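Local coordinates for protein ArsR family transcriptional regulator (Comamonas testosteroni, PDB 6UVU) that represses transcription as an antimony-responsive regulator of the ArsR family, probably by binding DNA as a dimer, at the interface of chains A and B. Coordinates in Å, arbitrary orientation; residue numbers count along the deposited sequence, not the author numbering. Chains: chain A/B, ArsR family transcriptional regulator.

The interface of chains A and B. Residues chain A 99-102, 105; chain B 12.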
loop_
_atom_site.group_PDB
_atom_site.type_symbol
_atom_site.label_atom_id
_atom_site.label_comp_id
_atom_site.label_asym_id
_atom_site.label_seq_id
_atom_site.Cartn_x
_atom_site.Cartn_y
_atom_site.Cartn_z
ATOM N N ILE A 99 16.772 0.381 -4.318
ATOM C CA ILE A 99 15.701 1.068 -3.596
ATOM C C ILE A 99 16.295 1.949 -2.501
ATOM O O ILE A 99 17.057 1.475 -1.650
ATOM C CB ILE A 99 14.727 0.046 -2.991
ATOM C CG1 ILE A 99 14.103 -0.821 -4.077
ATOM C CG2 ILE A 99 13.667 0.749 -2.107
ATOM C CD1 ILE A 99 13.276 -1.956 -3.532
ATOM N N VAL A 100 15.907 3.227 -2.483
ATOM C CA VAL A 100 16.333 4.159 -1.437
ATOM C C VAL A 100 15.176 4.654 -0.555
ATOM O O VAL A 100 15.424 5.389 0.416
ATOM C CB VAL A 100 17.103 5.353 -2.036
ATOM C CG1 VAL A 100 18.373 4.863 -2.739
ATOM C CG2 VAL A 100 16.218 6.153 -2.999
ATOM N N ASP A 101 13.929 4.261 -0.837
ATOM C CA ASP A 101 12.810 4.643 0.013
ATOM C C ASP A 101 12.457 3.484 0.935
ATOM O O ASP A 101 11.909 2.480 0.466
ATOM C CB ASP A 101 11.602 5.042 -0.830
ATOM C CG ASP A 101 10.455 5.576 0.008
ATOM O OD1 ASP A 101 10.537 5.517 1.254
ATOM O OD2 ASP A 101 9.474 6.075 -0.580
ATOM N N PRO A 102 12.740 3.568 2.230
ATOM C CA PRO A 102 12.407 2.447 3.122
ATOM C C PRO A 102 10.912 2.253 3.319
ATOM O O PRO A 102 10.507 1.152 3.700
ATOM C CB PRO A 102 13.095 2.829 4.442
ATOM C CG PRO A 102 13.156 4.326 4.404
ATOM C CD PRO A 102 13.348 4.698 2.949
ATOM N N LEU A 105 9.765 -0.137 0.872
ATOM C CA LEU A 105 10.267 -1.462 1.222
ATOM C C LEU A 105 9.389 -2.125 2.273
ATOM O O LEU A 105 9.048 -3.305 2.159
ATOM C CB LEU A 105 11.704 -1.359 1.718
ATOM C CG LEU A 105 12.525 -2.648 1.830
ATOM C CD1 LEU A 105 12.636 -3.375 0.489
ATOM C CD2 LEU A 105 13.929 -2.296 2.337
ATOM N N CYS B 12 17.924 0.298 3.680
ATOM C CA CYS B 12 17.111 -0.349 2.654
ATOM C C CYS B 12 17.679 -1.718 2.274
ATOM O O CYS B 12 18.208 -1.930 1.183
ATOM C CB CYS B 12 16.974 0.538 1.417
ATOM S SG CYS B 12 15.841 1.900 1.640
#
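B:Cys12 tucks its thiol into the turn of chain A from A:Ile99 to A:Pro102, where the strand 94-99 gives way to the helix 102-118. In this winged helix-turn-helix protein of the ArsR family, the strand belongs to the wing hairpin and the long C-terminal helix to the dimer-forming part. The contact lays the N-terminal arm of one subunit against the other and probably helps to fix it there; the two-fold axis repeats it with the chains exchanged. The cysteine carries most of the burial, with 100 Å² hidden by chain A.

The sulfur is held mostly by main chain. It sits over the face of the peptide between A:Asp101 and A:Pro102, almost straight above the imide nitrogen, with B:Cys12 SG 3.6 Å from A:Pro102 N. That nitrogen carries no hydrogen, so this is packing against a flat group. The CB-SG bond points nearly end-on at it, at about 158°. Chi1 of -75° sets SG anti to the carbonyl carbon of its own residue and directs the thiol into the turn. The pyrrolidine ring turns the same face to the sulfur, with A:Pro102 CB and CD each 4.0 Å from B:Cys12 SG. From the strand side, the carbonyl carbon A:Val100 C comes to 3.6 Å from B:Cys12 SG.

A:Ile99 takes part through its carbonyl oxygen. A:Ile99 O lies 3.2 Å from B:Cys12 CB and meets the flank of the cysteine side chain; B:Cys12 SG is farther off, at 3.5 Å from A:Ile99 O. Polar bonding between N and O atoms plays no part across this patch.

The other wall is aliphatic. A:Leu105, one turn into the helix, has CG anti to its backbone N (chi1 -166°) and points one branch tip-on at the cysteine backbone, with A:Leu105 CD2 3.7 Å from B:Cys12 CA. The same methyl also touches the cysteine carbonyl carbon.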